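Local coordinates for protein sulfotransferase (Mycobacterium tuberculosis, PDB 2ZQ5) that probably transfers a sulfuryl group from a donor such as PAPS to an acceptor that is not identified, as other sulfotransferases do, at residues Trp205-Leu216 and His235-Tyr246; Ser181-Ala189 and Tyr196-Asp204. All coordinates share one frame; numbering follows the deposited sequence.

The two contacts show how helices that follow one another in the chain can be fixed to different parts of a fold. They come in series: contact 2 ties the loop 181-189 to helix 194-201, and contact 1 then sets helix 206-219 against helices 234-237 and 239-245, which lie between strands 227-231 and 250-255 in the chain. Their centres lie about 14 Å apart and they touch, Trp-205 CZ3 resting 3.4 Å from His-183 O, while Ser-208 packs on Ser-181 and His-183. The parallel five-stranded sheet, order 2-3-1-4-5, fits the P-loop-like sulfotransferase fold. Contact 1 lies against it, where His-212, His-235, Leu-242 and Tyr-246 meet Phe-95; contact 2 lies beside helix 36-50.

Contact 1: Trp205-Leu216 and His235-Tyr246; sequences WTPSYCRHRRNL and HLFALDALMATY
The Tyr-209 ring packs as a knob among His-235, Ala-241, Leu-242 and Thr-245, an example of knobs-into-holes packing with one polar bond at its end. One face of the ring lies over the first turn of helix 239-245, and CE1 meets Ala-238 CB at 3.5 Å. Thr-245 is a knob in turn, among Thr-206, Tyr-209, Cys-210 and Arg-213. Its OG1 bonds back to Ala-241 O (2.9 Å), while CG2, anti to the backbone N, packs 3.6 Å from Arg-213 CD. Just past the helix end, Tyr-246 OH and His-212 ND1 share a hydrogen bond of 2.7 Å (156°), in the plane of the imidazole, with the two rings nearly perpendicular at 85°. A water joins Arg-213 NE to Thr-245 O. At the other end Ala-238 CB stands over the five-membered ring of Trp-205, 3.6 Å from its centroid, a CH-pi contact. The axes of helices 206-216 and 239-245 approach to 8.4 Å and cross at -46°. Ser-234 bonds the Tyr-209 hydroxyl; Phe-95 of strand 94-97 meets His-235 and Tyr-246, and helix 282-304 packs on Leu-239.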
loop_
_atom_site.group_PDB
_atom_site.type_symbol
_atom_site.label_atom_id
_atom_site.label_comp_id
_atom_site.label_asym_id
_atom_site.label_seq_id
_atom_site.Cartn_x
_atom_site.Cartn_y
_atom_site.Cartn_z
ATOM N N TRP A 205 8.823 8.963 -8.783
ATOM C CA TRP A 205 7.511 8.372 -8.535
ATOM C C TRP A 205 6.347 9.205 -9.056
ATOM O O TRP A 205 5.204 8.746 -9.037
ATOM C CB TRP A 205 7.278 8.180 -7.035
ATOM C CG TRP A 205 8.058 7.098 -6.348
ATOM C CD1 TRP A 205 9.348 7.165 -5.908
ATOM C CD2 TRP A 205 7.540 5.841 -5.892
ATOM N NE1 TRP A 205 9.663 6.030 -5.190
ATOM C CE2 TRP A 205 8.571 5.203 -5.166
ATOM C CE3 TRP A 205 6.303 5.194 -6.022
ATOM C CZ2 TRP A 205 8.402 3.951 -4.566
ATOM C CZ3 TRP A 205 6.132 3.948 -5.425
ATOM C CH2 TRP A 205 7.177 3.339 -4.705
ATOM N N THR A 206 6.615 10.417 -9.523
ATOM C CA THR A 206 5.528 11.276 -9.968
ATOM C C THR A 206 4.539 10.652 -10.952
ATOM O O THR A 206 3.335 10.737 -10.746
ATOM C CB THR A 206 6.064 12.606 -10.525
ATOM O OG1 THR A 206 6.956 13.189 -9.564
ATOM C CG2 THR A 206 4.914 13.579 -10.761
ATOM N N PRO A 207 5.021 10.006 -12.024
ATOM C CA PRO A 207 4.059 9.413 -12.958
ATOM C C PRO A 207 3.147 8.391 -12.281
ATOM O O PRO A 207 1.962 8.301 -12.598
ATOM C CB PRO A 207 4.953 8.784 -14.025
ATOM C CG PRO A 207 6.163 9.677 -14.012
ATOM C CD PRO A 207 6.396 9.888 -12.537
ATOM N N SER A 208 3.702 7.628 -11.344
ATOM C CA SER A 208 2.918 6.626 -10.624
ATOM C C SER A 208 1.883 7.290 -9.725
ATOM O O SER A 208 0.764 6.797 -9.593
ATOM C CB SER A 208 3.827 5.727 -9.784
ATOM O OG SER A 208 4.607 4.882 -10.608
ATOM N N TYR A 209 2.247 8.404 -9.098
ATOM C CA TYR A 209 1.286 9.089 -8.242
ATOM C C TYR A 209 0.220 9.795 -9.067
ATOM O O TYR A 209 -0.916 9.944 -8.624
ATOM C CB TYR A 209 1.993 10.057 -7.289
ATOM C CG TYR A 209 2.415 9.373 -6.007
ATOM C CD1 TYR A 209 3.402 8.386 -6.011
ATOM C CD2 TYR A 209 1.778 9.663 -4.801
ATOM C CE1 TYR A 209 3.741 7.699 -4.849
ATOM C CE2 TYR A 209 2.111 8.982 -3.625
ATOM C CZ TYR A 209 3.091 8.000 -3.661
ATOM O OH TYR A 209 3.422 7.309 -2.518
ATOM N N CYS A 210 0.576 10.223 -10.272
ATOM C CA CYS A 210 -0.402 10.855 -11.139
ATOM C C CYS A 210 -1.468 9.816 -11.497
ATOM O O CYS A 210 -2.660 10.132 -11.572
ATOM C CB CYS A 210 0.284 11.383 -12.395
ATOM S SG CYS A 210 1.140 12.952 -12.131
ATOM N N ARG A 211 -1.046 8.572 -11.704
ATOM C CA ARG A 211 -1.998 7.514 -12.025
ATOM C C ARG A 211 -2.848 7.214 -10.784
ATOM O O ARG A 211 -4.052 6.964 -10.879
ATOM C CB ARG A 211 -1.265 6.254 -12.489
ATOM C CG ARG A 211 -2.206 5.210 -13.057
ATOM C CD ARG A 211 -1.523 3.880 -13.306
ATOM N NE ARG A 211 -2.492 2.902 -13.795
ATOM C CZ ARG A 211 -2.873 2.796 -15.064
ATOM N NH1 ARG A 211 -2.358 3.595 -15.989
ATOM N NH2 ARG A 211 -3.801 1.909 -15.403
ATOM N N HIS A 212 -2.207 7.243 -9.620
ATOM C CA HIS A 212 -2.880 7.016 -8.344
ATOM C C HIS A 212 -4.036 8.020 -8.239
ATOM O O HIS A 212 -5.165 7.656 -7.909
ATOM C CB HIS A 212 -1.843 7.201 -7.222
ATOM C CG HIS A 212 -2.390 7.114 -5.829
ATOM N ND1 HIS A 212 -2.946 8.196 -5.178
ATOM C CD2 HIS A 212 -2.373 6.103 -4.928
ATOM C CE1 HIS A 212 -3.241 7.856 -3.936
ATOM N NE2 HIS A 212 -2.901 6.591 -3.758
ATOM N N ARG A 213 -3.753 9.279 -8.558
ATOM C CA ARG A 213 -4.767 10.330 -8.502
ATOM C C ARG A 213 -5.910 10.087 -9.490
ATOM O O ARG A 213 -7.077 10.299 -9.153
ATOM C CB ARG A 213 -4.120 11.693 -8.760
ATOM C CG ARG A 213 -5.098 12.849 -8.736
ATOM C CD ARG A 213 -4.371 14.184 -8.696
ATOM N NE ARG A 213 -5.299 15.303 -8.836
ATOM C CZ ARG A 213 -5.889 15.635 -9.980
ATOM N NH1 ARG A 213 -5.641 14.938 -11.082
ATOM N NH2 ARG A 213 -6.727 16.663 -10.027
ATOM N N ARG A 214 -5.581 9.652 -10.705
ATOM C CA ARG A 214 -6.611 9.364 -11.700
ATOM C C ARG A 214 -7.528 8.269 -11.166
ATOM O O ARG A 214 -8.732 8.277 -11.420
ATOM C CB ARG A 214 -5.985 8.913 -13.024
ATOM C CG ARG A 214 -5.236 9.997 -13.780
ATOM C CD ARG A 214 -4.885 9.515 -15.181
ATOM N NE ARG A 214 -6.084 9.114 -15.915
ATOM C CZ ARG A 214 -6.077 8.574 -17.130
ATOM N NH1 ARG A 214 -4.929 8.364 -17.762
ATOM N NH2 ARG A 214 -7.220 8.244 -17.716
ATOM N N ASN A 215 -6.960 7.319 -10.427
ATOM C CA ASN A 215 -7.772 6.257 -9.858
ATOM C C ASN A 215 -8.646 6.770 -8.714
ATOM O O ASN A 215 -9.769 6.298 -8.536
ATOM C CB ASN A 215 -6.896 5.086 -9.408
ATOM C CG ASN A 215 -6.710 4.059 -10.510
ATOM O OD1 ASN A 215 -7.688 3.612 -11.116
ATOM N ND2 ASN A 215 -5.465 3.679 -10.779
ATOM N N LEU A 216 -8.151 7.735 -7.938
ATOM C CA LEU A 216 -8.969 8.296 -6.864
ATOM C C LEU A 216 -10.133 9.072 -7.484
ATOM O O LEU A 216 -11.250 9.037 -6.973
ATOM C CB LEU A 216 -8.150 9.229 -5.963
ATOM C CG LEU A 216 -7.007 8.610 -5.152
ATOM C CD1 LEU A 216 -6.582 9.599 -4.072
ATOM C CD2 LEU A 216 -7.452 7.306 -4.505
ATOM N N HIS A 235 4.502 6.271 0.775
ATOM C CA HIS A 235 4.505 7.707 0.986
ATOM C C HIS A 235 5.764 8.200 1.690
ATOM O O HIS A 235 6.121 9.371 1.590
ATOM C CB HIS A 235 3.213 8.088 1.709
ATOM C CG HIS A 235 1.990 7.686 0.942
ATOM N ND1 HIS A 235 0.859 7.167 1.533
ATOM C CD2 HIS A 235 1.761 7.663 -0.392
ATOM C CE1 HIS A 235 -0.010 6.832 0.594
ATOM N NE2 HIS A 235 0.514 7.122 -0.582
ATOM N N LEU A 236 6.457 7.295 2.376
ATOM C CA LEU A 236 7.709 7.650 3.044
ATOM C C LEU A 236 8.798 7.884 2.000
ATOM O O LEU A 236 9.628 8.789 2.138
ATOM C CB LEU A 236 8.179 6.511 3.950
ATOM C CG LEU A 236 7.377 6.206 5.210
ATOM C CD1 LEU A 236 7.887 4.916 5.837
ATOM C CD2 LEU A 236 7.507 7.365 6.191
ATOM N N PHE A 237 8.771 7.057 0.956
ATOM C CA PHE A 237 9.758 7.078 -0.122
ATOM C C PHE A 237 9.463 8.044 -1.260
ATOM O O PHE A 237 10.379 8.463 -1.980
ATOM C CB PHE A 237 9.867 5.680 -0.752
ATOM C CG PHE A 237 10.247 4.585 0.210
ATOM C CD1 PHE A 237 11.561 4.130 0.275
ATOM C CD2 PHE A 237 9.288 3.986 1.023
ATOM C CE1 PHE A 237 11.912 3.091 1.134
ATOM C CE2 PHE A 237 9.632 2.948 1.888
ATOM C CZ PHE A 237 10.948 2.500 1.940
ATOM N N ALA A 238 8.192 8.388 -1.432
ATOM C CA ALA A 238 7.780 9.225 -2.553
ATOM C C ALA A 238 7.087 10.521 -2.186
ATOM O O ALA A 238 6.180 10.963 -2.892
ATOM C CB ALA A 238 6.875 8.406 -3.472
ATOM N N LEU A 239 7.522 11.150 -1.104
ATOM C CA LEU A 239 6.890 12.385 -0.680
ATOM C C LEU A 239 6.922 13.480 -1.744
ATOM O O LEU A 239 5.942 14.207 -1.904
ATOM C CB LEU A 239 7.524 12.892 0.614
ATOM C CG LEU A 239 6.873 14.155 1.179
ATOM C CD1 LEU A 239 5.391 13.911 1.448
ATOM C CD2 LEU A 239 7.597 14.564 2.454
ATOM N N ASP A 240 8.027 13.614 -2.474
ATOM C CA ASP A 240 8.077 14.651 -3.499
ATOM C C ASP A 240 7.020 14.409 -4.569
ATOM O O ASP A 240 6.369 15.349 -5.023
ATOM C CB ASP A 240 9.463 14.739 -4.152
ATOM C CG ASP A 240 10.525 15.280 -3.207
ATOM O OD1 ASP A 240 10.226 16.208 -2.428
ATOM O OD2 ASP A 240 11.669 14.782 -3.258
ATOM N N ALA A 241 6.840 13.151 -4.968
ATOM C CA ALA A 241 5.840 12.823 -5.979
ATOM C C ALA A 241 4.449 13.068 -5.414
ATOM O O ALA A 241 3.551 13.544 -6.114
ATOM C CB ALA A 241 5.981 11.365 -6.411
ATOM N N LEU A 242 4.276 12.734 -4.142
ATOM C CA LEU A 242 3.002 12.922 -3.474
ATOM C C LEU A 242 2.633 14.405 -3.472
ATOM O O LEU A 242 1.524 14.773 -3.867
ATOM C CB LEU A 242 3.098 12.379 -2.042
ATOM C CG LEU A 242 1.827 12.266 -1.194
ATOM C CD1 LEU A 242 2.103 11.333 -0.024
ATOM C CD2 LEU A 242 1.375 13.634 -0.702
ATOM N N MET A 243 3.561 15.256 -3.046
ATOM C CA MET A 243 3.290 16.690 -3.004
ATOM C C MET A 243 3.130 17.305 -4.393
ATOM O O MET A 243 2.374 18.258 -4.564
ATOM C CB MET A 243 4.392 17.423 -2.229
ATOM C CG MET A 243 4.532 16.979 -0.776
ATOM S SD MET A 243 3.001 17.136 0.183
ATOM C CE MET A 243 3.102 18.829 0.714
ATOM N N ALA A 244 3.830 16.770 -5.386
ATOM C CA ALA A 244 3.705 17.305 -6.740
ATOM C C ALA A 244 2.309 17.003 -7.285
ATOM O O ALA A 244 1.718 17.809 -8.007
ATOM C CB ALA A 244 4.766 16.694 -7.650
ATOM N N THR A 245 1.789 15.835 -6.923
ATOM C CA THR A 245 0.475 15.391 -7.375
ATOM C C THR A 245 -0.666 15.959 -6.532
ATOM O O THR A 245 -1.749 16.247 -7.048
ATOM C CB THR A 245 0.408 13.852 -7.343
ATOM O OG1 THR A 245 1.501 13.320 -8.100
ATOM C CG2 THR A 245 -0.899 13.354 -7.940
ATOM N N TYR A 246 -0.410 16.118 -5.239
ATOM C CA TYR A 246 -1.391 16.636 -4.288
ATOM C C TYR A 246 -0.705 17.744 -3.487
ATOM O O TYR A 246 -0.338 17.549 -2.327
ATOM C CB TYR A 246 -1.824 15.518 -3.337
ATOM C CG TYR A 246 -2.332 14.260 -4.012
ATOM C CD1 TYR A 246 -3.642 14.174 -4.479
ATOM C CD2 TYR A 246 -1.511 13.138 -4.146
ATOM C CE1 TYR A 246 -4.130 12.999 -5.053
ATOM C CE2 TYR A 246 -1.990 11.957 -4.723
ATOM C CZ TYR A 246 -3.301 11.894 -5.171
ATOM O OH TYR A 246 -3.797 10.726 -5.711
HETATM O O HOH W 1 -4.553 17.200 -6.682
#

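Contact 2: Ser181-Ala189 and Tyr196-Asp204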
loop_
_atom_site.group_PDB
_atom_site.type_symbol
_atom_site.label_atom_id
_atom_site.label_comp_id
_atom_site.label_asym_id
_atom_site.label_seq_id
_atom_site.Cartn_x
_atom_site.Cartn_y
_atom_site.Cartn_z
ATOM N N SER A 181 1.382 0.360 -11.765
ATOM C CA SER A 181 2.571 0.944 -12.392
ATOM C C SER A 181 3.826 0.139 -12.060
ATOM O O SER A 181 4.931 0.493 -12.484
ATOM C CB SER A 181 2.783 2.374 -11.890
ATOM O OG SER A 181 1.642 3.184 -12.103
ATOM N N LEU A 182 3.652 -0.937 -11.300
ATOM C CA LEU A 182 4.761 -1.781 -10.867
ATOM C C LEU A 182 5.828 -0.994 -10.101
ATOM O O LEU A 182 7.012 -1.332 -10.142
ATOM C CB LEU A 182 5.391 -2.538 -12.048
ATOM C CG LEU A 182 4.647 -3.777 -12.582
ATOM C CD1 LEU A 182 4.233 -4.686 -11.426
ATOM C CD2 LEU A 182 3.425 -3.348 -13.372
ATOM N N HIS A 183 5.391 0.065 -9.421
ATOM C CA HIS A 183 6.262 0.891 -8.577
ATOM C C HIS A 183 5.688 0.728 -7.174
ATOM O O HIS A 183 4.646 1.305 -6.849
ATOM C CB HIS A 183 6.213 2.373 -8.974
ATOM C CG HIS A 183 7.030 2.712 -10.182
ATOM N ND1 HIS A 183 6.706 2.278 -11.450
ATOM C CD2 HIS A 183 8.147 3.467 -10.319
ATOM C CE1 HIS A 183 7.584 2.752 -12.314
ATOM N NE2 HIS A 183 8.469 3.478 -11.655
ATOM N N SER A 184 6.362 -0.053 -6.340
ATOM C CA SER A 184 5.868 -0.312 -4.993
ATOM C C SER A 184 6.961 -0.848 -4.082
ATOM O O SER A 184 7.805 -1.628 -4.519
ATOM C CB SER A 184 4.724 -1.331 -5.068
ATOM O OG SER A 184 4.281 -1.716 -3.779
ATOM N N VAL A 185 6.956 -0.428 -2.820
ATOM C CA VAL A 185 7.955 -0.934 -1.884
ATOM C C VAL A 185 7.465 -2.224 -1.227
ATOM O O VAL A 185 8.129 -2.774 -0.347
ATOM C CB VAL A 185 8.320 0.107 -0.788
ATOM C CG1 VAL A 185 9.032 1.295 -1.417
ATOM C CG2 VAL A 185 7.076 0.559 -0.042
ATOM N N SER A 186 6.306 -2.716 -1.663
ATOM C CA SER A 186 5.764 -3.953 -1.109
ATOM C C SER A 186 6.592 -5.151 -1.567
ATOM O O SER A 186 6.808 -6.099 -0.812
ATOM C CB SER A 186 4.307 -4.144 -1.548
ATOM O OG SER A 186 4.211 -4.350 -2.953
ATOM N N TYR A 187 7.077 -5.093 -2.801
ATOM C CA TYR A 187 7.841 -6.200 -3.365
ATOM C C TYR A 187 9.093 -6.563 -2.588
ATOM O O TYR A 187 9.310 -7.734 -2.275
ATOM C CB TYR A 187 8.203 -5.903 -4.823
ATOM C CG TYR A 187 6.995 -5.621 -5.683
ATOM C CD1 TYR A 187 5.928 -6.518 -5.733
ATOM C CD2 TYR A 187 6.899 -4.443 -6.417
ATOM C CE1 TYR A 187 4.790 -6.244 -6.491
ATOM C CE2 TYR A 187 5.766 -4.160 -7.178
ATOM C CZ TYR A 187 4.719 -5.063 -7.207
ATOM O OH TYR A 187 3.588 -4.776 -7.939
ATOM N N GLU A 188 9.909 -5.566 -2.266
ATOM C CA GLU A 188 11.150 -5.810 -1.545
ATOM C C GLU A 188 10.949 -6.226 -0.088
ATOM O O GLU A 188 11.886 -6.690 0.557
ATOM C CB GLU A 188 12.048 -4.576 -1.626
ATOM C CG GLU A 188 11.582 -3.395 -0.799
ATOM C CD GLU A 188 12.319 -2.132 -1.171
ATOM O OE1 GLU A 188 12.055 -1.593 -2.269
ATOM O OE2 GLU A 188 13.175 -1.687 -0.378
ATOM N N ALA A 189 9.734 -6.064 0.427
ATOM C CA ALA A 189 9.431 -6.449 1.802
ATOM C C ALA A 189 8.846 -7.865 1.853
ATOM O O ALA A 189 8.602 -8.405 2.929
ATOM C CB ALA A 189 8.451 -5.453 2.414
ATOM N N TYR A 196 15.825 -4.632 -7.651
ATOM C CA TYR A 196 14.629 -3.835 -7.890
ATOM C C TYR A 196 14.541 -2.719 -6.851
ATOM O O TYR A 196 14.207 -1.582 -7.184
ATOM C CB TYR A 196 13.368 -4.702 -7.835
ATOM C CG TYR A 196 12.086 -3.900 -7.923
ATOM C CD1 TYR A 196 11.593 -3.446 -9.153
ATOM C CD2 TYR A 196 11.390 -3.553 -6.763
ATOM C CE1 TYR A 196 10.429 -2.662 -9.219
ATOM C CE2 TYR A 196 10.241 -2.776 -6.818
ATOM C CZ TYR A 196 9.766 -2.334 -8.044
ATOM O OH TYR A 196 8.625 -1.562 -8.063
ATOM N N ALA A 197 14.844 -3.040 -5.595
ATOM C CA ALA A 197 14.802 -2.035 -4.538
ATOM C C ALA A 197 15.736 -0.870 -4.885
ATOM O O ALA A 197 15.380 0.296 -4.713
ATOM C CB ALA A 197 15.209 -2.659 -3.199
ATOM N N ASP A 198 16.925 -1.204 -5.379
ATOM C CA ASP A 198 17.931 -0.218 -5.764
ATOM C C ASP A 198 17.431 0.633 -6.926
ATOM O O ASP A 198 17.552 1.859 -6.914
ATOM C CB ASP A 198 19.222 -0.931 -6.173
ATOM C CG ASP A 198 20.277 0.022 -6.708
ATOM O OD1 ASP A 198 20.793 0.840 -5.922
ATOM O OD2 ASP A 198 20.585 -0.049 -7.918
ATOM N N TRP A 199 16.877 -0.030 -7.936
ATOM C CA TRP A 199 16.348 0.658 -9.102
ATOM C C TRP A 199 15.238 1.616 -8.670
ATOM O O TRP A 199 15.220 2.787 -9.052
ATOM C CB TRP A 199 15.793 -0.368 -10.098
ATOM C CG TRP A 199 15.141 0.238 -11.310
ATOM C CD1 TRP A 199 15.761 0.674 -12.446
ATOM C CD2 TRP A 199 13.744 0.505 -11.488
ATOM N NE1 TRP A 199 14.835 1.195 -13.321
ATOM C CE2 TRP A 199 13.591 1.104 -12.757
ATOM C CE3 TRP A 199 12.607 0.295 -10.695
ATOM C CZ2 TRP A 199 12.341 1.499 -13.253
ATOM C CZ3 TRP A 199 11.363 0.688 -11.189
ATOM C CH2 TRP A 199 11.245 1.284 -12.457
ATOM N N LEU A 200 14.312 1.114 -7.861
ATOM C CA LEU A 200 13.197 1.929 -7.401
ATOM C C LEU A 200 13.651 3.170 -6.634
ATOM O O LEU A 200 13.048 4.240 -6.767
ATOM C CB LEU A 200 12.257 1.082 -6.536
ATOM C CG LEU A 200 10.936 1.728 -6.112
ATOM C CD1 LEU A 200 10.147 2.163 -7.350
ATOM C CD2 LEU A 200 10.131 0.733 -5.284
ATOM N N SER A 201 14.720 3.037 -5.851
ATOM C CA SER A 201 15.224 4.167 -5.069
ATOM C C SER A 201 15.728 5.310 -5.953
ATOM O O SER A 201 15.882 6.435 -5.483
ATOM C CB SER A 201 16.346 3.713 -4.130
ATOM O OG SER A 201 17.565 3.554 -4.827
ATOM N N ARG A 202 15.972 5.022 -7.228
ATOM C CA ARG A 202 16.462 6.028 -8.171
ATOM C C ARG A 202 15.370 6.572 -9.092
ATOM O O ARG A 202 15.631 7.442 -9.918
ATOM C CB ARG A 202 17.582 5.432 -9.038
ATOM C CG ARG A 202 18.868 5.111 -8.290
ATOM C CD ARG A 202 19.915 4.481 -9.203
ATOM N NE ARG A 202 19.824 3.021 -9.255
ATOM C CZ ARG A 202 19.510 2.322 -10.341
ATOM N NH1 ARG A 202 19.247 2.942 -11.484
ATOM N NH2 ARG A 202 19.468 0.998 -10.289
ATOM N N GLN A 203 14.146 6.073 -8.945
ATOM C CA GLN A 203 13.053 6.495 -9.815
ATOM C C GLN A 203 12.249 7.702 -9.375
ATOM O O GLN A 203 12.156 8.015 -8.189
ATOM C CB GLN A 203 12.067 5.340 -10.024
ATOM C CG GLN A 203 12.685 4.073 -10.574
ATOM C CD GLN A 203 13.534 4.338 -11.796
ATOM O OE1 GLN A 203 13.043 4.822 -12.821
ATOM N NE2 GLN A 203 14.821 4.028 -11.695
ATOM N N ASP A 204 11.669 8.375 -10.361
ATOM C CA ASP A 204 10.794 9.505 -10.105
ATOM C C ASP A 204 9.411 8.867 -9.972
ATOM O O ASP A 204 8.899 8.273 -10.922
ATOM C CB ASP A 204 10.815 10.481 -11.281
ATOM C CG ASP A 204 9.690 11.487 -11.217
ATOM O OD1 ASP A 204 9.262 11.829 -10.093
ATOM O OD2 ASP A 204 9.238 11.939 -12.292
HETATM O O HOH W 2 10.301 4.741 -13.271
HETATM O O HOH W 3 13.362 0.728 -2.764
#
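The irregular chain of 181-189 runs beside helix 196-201, closest in backbone at Glu-188 and Ala-197, whose CA atoms are 6.0 Å apart; His-183 comes nearest to Leu-200. Where a loop lacks regular bonds of its own, a side chain can serve its backbone, and Tyr-196 does so. With CG anti to the backbone N (chi1 174°), its ring reaches across to the loop, and Tyr-196 OH donates to Leu-182 O at 2.6 Å, from above the carbonyl plane, while accepting from Ser-184 N at 3.2 Å (156°). Two bonds thus fix the phenol oxygen. Tyr-187 turns its edge to the Tyr-196 face in an offset edge-to-face pair, planes at 78°. Leu-200 packs its two methyls on the loop: CD2 lies 3.4 Å from Ser-184 O, and CD1 rests against His-183 CD2. The His-183 ring is held at both nitrogens, ND1 giving a bond to Ser-181 O (2.7 Å) and NE2 sharing a water with Gln-203 OE1, while Trp-199 CH2 comes within 3.6 Å of His-183 NE2. Glu-188 lays its carboxylate against Ala-197 CB, and a second water donates to both Glu-188 OE1 and Ala-197 O; OE2 bonds Thr-292 and forms a salt bridge with Arg-295. Helix 36-50, through Ala-39, packs against Leu-182, His-183 and Trp-199. Tyr-196 thus fastens the loop after helix 175-178 to helix 194-201 within the helical part of the sulfotransferase fold, and Glu-188 carries the link on to helix 282-304.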